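Local atomic coordinates of probable M18-family aminopeptidase 1 (Thermotoga maritima, PDB entry 2GLF), a protein that probably acts as a zinc-dependent metalloaminopeptidase, removing amino acids from the N-terminal ends of peptides. Residues 34-37 with 38-42; 275-278 with 279-282. One frame throughout, in Å; residues are numbered along the deposited sequence.

Interaction 1. Residues 34-37 with 38-42; sequences RMTV and KEIKR
E39, hydrogen-bonded from its N to M35 O (3.0 Å), meets the flat guanidinium of R42 in two ways. The backbone O of E39 lies at the edge of that group and in its plane, whereas the carboxylate oxygen OE2 of E39 stands off the plane, forming a salt bridge at 2.5 Å from R42 NH1. CG of E39 is anti to the backbone N (chi1 -167°), and a bend at chi2 (42°) turns the carboxylate toward R42 on OE2 and, on OE1, toward K29 (a salt bridge) and K38 (a long pair, 3.8 Å from K38 NZ). The charge network of K38, E39 and R42 rides on an ordinary alpha-helix, whose i to i+4 ladder includes K38 N to R34 O (3.3 Å) and K41 N to V37 O (2.7 Å). The helix is amphipathic. On its buried side, T36 and I40 lie side by side, one turn apart, with T36 CG2 against I40 CD1 (3.6 Å). T36 suits this position because its methyl packs while OG1 bonds to T32 O. The side chain of I40 also touches F26 of helix 13-29 and L258 of helix 248-263; an alanine at I40 would probably open a gap beside T36 CG2 and leave F26 and L258 without the contact. R34, by contrast, reaches outward to E224 and to E371 of the second subunit.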
# COMPACT_ATOMS: atom_id res chain seq x y z
N ARG A 34 46.48 13.31 11.62
CA ARG A 34 47.94 13.23 11.61
C ARG A 34 48.50 14.64 11.43
O ARG A 34 49.57 14.96 11.95
CB ARG A 34 48.42 12.33 10.47
CG ARG A 34 47.78 10.95 10.48
CD ARG A 34 48.18 10.14 9.26
NE ARG A 34 49.45 9.46 9.47
CZ ARG A 34 49.57 8.17 9.74
NH1 ARG A 34 48.49 7.41 9.82
NH2 ARG A 34 50.77 7.65 9.94
N MSE A 35 47.77 15.48 10.70
CA MSE A 35 48.19 16.85 10.46
C MSE A 35 47.99 17.73 11.68
O MSE A 35 48.83 18.57 12.00
CB MSE A 35 47.43 17.44 9.27
CG MSE A 35 48.22 17.49 7.98
SE MSE A 35 47.11 17.84 6.43
CE MSE A 35 46.88 16.01 5.90
N THR A 36 46.86 17.54 12.36
CA THR A 36 46.57 18.35 13.54
C THR A 36 47.61 18.06 14.60
O THR A 36 48.14 18.97 15.23
CB THR A 36 45.17 18.06 14.11
OG1 THR A 36 44.23 18.02 13.03
CG2 THR A 36 44.76 19.15 15.09
N VAL A 37 47.93 16.78 14.80
CA VAL A 37 48.93 16.42 15.79
C VAL A 37 50.24 17.15 15.47
O VAL A 37 50.81 17.82 16.33
CB VAL A 37 49.19 14.89 15.83
CG1 VAL A 37 50.51 14.59 16.55
CG2 VAL A 37 48.03 14.20 16.56
N LYS A 38 50.69 17.04 14.23
CA LYS A 38 51.92 17.70 13.80
C LYS A 38 51.90 19.19 14.12
O LYS A 38 52.89 19.75 14.60
CB LYS A 38 52.14 17.52 12.29
CG LYS A 38 53.26 18.39 11.75
CD LYS A 38 53.24 18.47 10.24
CE LYS A 38 54.15 19.60 9.75
NZ LYS A 38 53.75 20.92 10.33
N GLU A 39 50.77 19.83 13.85
CA GLU A 39 50.63 21.25 14.09
C GLU A 39 50.59 21.56 15.59
O GLU A 39 51.10 22.60 16.03
CB GLU A 39 49.37 21.75 13.39
CG GLU A 39 49.25 23.26 13.28
CD GLU A 39 50.56 23.92 12.90
OE1 GLU A 39 51.36 23.30 12.17
OE2 GLU A 39 50.77 25.08 13.32
N ILE A 40 50.00 20.66 16.37
CA ILE A 40 49.90 20.85 17.81
C ILE A 40 51.26 20.63 18.47
O ILE A 40 51.63 21.34 19.40
CB ILE A 40 48.85 19.88 18.43
CG1 ILE A 40 47.47 20.20 17.85
CG2 ILE A 40 48.80 20.04 19.95
CD1 ILE A 40 46.39 19.24 18.30
N LYS A 41 52.00 19.65 17.97
CA LYS A 41 53.31 19.37 18.53
C LYS A 41 54.21 20.57 18.29
O LYS A 41 54.86 21.05 19.21
CB LYS A 41 53.93 18.13 17.88
CG LYS A 41 55.28 17.74 18.48
CD LYS A 41 55.86 16.49 17.83
CE LYS A 41 57.19 16.09 18.48
NZ LYS A 41 58.23 17.14 18.33
N ARG A 42 54.23 21.07 17.05
CA ARG A 42 55.04 22.23 16.70
C ARG A 42 54.76 23.37 17.67
O ARG A 42 55.68 23.95 18.24
CB ARG A 42 54.72 22.69 15.27
CG ARG A 42 55.14 24.12 14.97
CD ARG A 42 54.62 24.58 13.63
NE ARG A 42 54.33 26.01 13.64
CZ ARG A 42 53.32 26.56 14.31
NH1 ARG A 42 52.50 25.79 15.02
NH2 ARG A 42 53.12 27.87 14.28

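Interaction 2. Residues 275-278 with 279-282. With MN (manganese (II) ion), chain F.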
# COMPACT_ATOMS: atom_id res chain seq x y z
N PHE A 275 42.24 13.13 21.13
CA PHE A 275 42.03 11.77 20.62
C PHE A 275 41.64 11.68 19.16
O PHE A 275 41.21 12.65 18.55
CB PHE A 275 40.99 11.04 21.46
CG PHE A 275 41.37 10.88 22.90
CD1 PHE A 275 40.98 11.83 23.85
CD2 PHE A 275 42.13 9.79 23.32
CE1 PHE A 275 41.33 11.68 25.19
CE2 PHE A 275 42.48 9.63 24.66
CZ PHE A 275 42.08 10.57 25.60
N ASP A 276 41.78 10.47 18.63
CA ASP A 276 41.46 10.14 17.25
C ASP A 276 40.40 9.03 17.35
O ASP A 276 40.22 8.45 18.42
CB ASP A 276 42.77 9.69 16.56
CG ASP A 276 42.56 8.75 15.36
OD1 ASP A 276 43.09 7.61 15.43
OD2 ASP A 276 41.92 9.13 14.36
N LYS A 277 39.67 8.77 16.27
CA LYS A 277 38.66 7.71 16.28
C LYS A 277 37.35 7.99 17.02
O LYS A 277 36.52 7.09 17.14
CB LYS A 277 39.27 6.41 16.83
CG LYS A 277 39.88 5.48 15.79
CD LYS A 277 40.90 6.19 14.92
CE LYS A 277 41.66 5.25 14.01
NZ LYS A 277 40.80 4.64 12.96
N GLU A 278 37.13 9.20 17.52
CA GLU A 278 35.88 9.47 18.22
C GLU A 278 34.69 9.35 17.27
O GLU A 278 33.66 8.79 17.64
CB GLU A 278 35.89 10.86 18.85
CG GLU A 278 34.90 11.83 18.21
CD GLU A 278 33.48 11.68 18.70
OE1 GLU A 278 32.58 12.33 18.12
OE2 GLU A 278 33.26 10.92 19.66
N GLU A 279 34.85 9.89 16.07
CA GLU A 279 33.79 9.87 15.06
C GLU A 279 33.33 8.47 14.66
O GLU A 279 32.42 8.33 13.85
CB GLU A 279 34.24 10.62 13.79
CG GLU A 279 34.37 12.14 13.93
CD GLU A 279 33.06 12.85 14.21
OE1 GLU A 279 31.99 12.21 14.18
OE2 GLU A 279 33.09 14.06 14.48
N ILE A 280 33.97 7.42 15.19
CA ILE A 280 33.55 6.05 14.88
C ILE A 280 33.31 5.22 16.14
O ILE A 280 33.18 4.00 16.07
CB ILE A 280 34.58 5.31 13.96
CG1 ILE A 280 35.99 5.32 14.55
CG2 ILE A 280 34.58 5.93 12.58
CD1 ILE A 280 36.23 4.28 15.65
N GLY A 281 33.26 5.89 17.29
CA GLY A 281 33.03 5.20 18.55
C GLY A 281 34.19 5.21 19.53
O GLY A 281 34.01 4.85 20.69
N SER A 282 35.37 5.60 19.06
CA SER A 282 36.58 5.68 19.89
C SER A 282 37.28 4.34 20.13
O SER A 282 37.82 4.09 21.21
CB SER A 282 36.28 6.35 21.24
OG SER A 282 35.86 7.70 21.06
MN MN F . 31.21 14.55 15.12
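E279 grips the manganese ion just after E278, its neighbour across the contact. OE2 of E279 lies 2.0 Å from the manganese and OE1 lies farther off, at 2.6 Å, so the carboxylate holds the metal unevenly through both oxygens. D249 and H425 complete the protein ligands of this ion. Next to it, the side chain of E278 crosses that of E279 with their carboxylate planes 62° apart, the OE1 atoms of E278 and E279 being 4.0 Å from each other. E278 packs on H92, a ligand of a second manganese, so two neighbouring glutamates face a two-metal site.

Outside this shell, the backbone sets where the two acids leave the chain. E279 N bonds to D94, and a short 3-10 turn carries the pair, with i to i+3 bonds from I280 N to K277 O (3.2 Å) and from G281 N to E278 O (2.9 Å). The latter has a nearly straight N-H...O angle (170°) and comes from above the E278 carbonyl plane. K277 O takes a second donor, S282 N at 2.7 Å, on the opposite face of its carbonyl plane from I280 N. Glycine suits position 281, since at its backbone angles a beta carbon would jam against the preceding carbonyl. I280 places CG1 between its backbone N and carbonyl carbon (chi1 55°), which lays CD1 alongside the aliphatic stem of K277, 3.8 Å from K277 CG. That hydrophobic branch suits a buried turn, and the side chain of I280 also packs on Y119 of the same chain and on G361 of the second subunit. In related two-metal aminopeptidases, the first glutamate of such a pair serves as general base toward the metal-bound water and the second as ligand; the placement of E278 beside the metals and of E279 on one of them is consistent with that division of labour.

Overall arrangement
Interaction 1 comes first along the chain, on helix 33-45; interaction 2 follows much later, in the loop leaving strand 270-275 of the nine-stranded mixed sheet. Their centres are about 17 Å apart and their nearest atoms about 7 Å, so they do not touch. I93, just after strand 87-92, links them: T36 and V37 pack on it, and F275 forms a hydrogen bond with its backbone. Helix 248-263, which carries the bridging metal ligand D249, is met by T36 through R251. Helix 33-45 thus lies near the metal-site region, through I93 and R251, without reaching the metals, and both contacts also reach the second subunit.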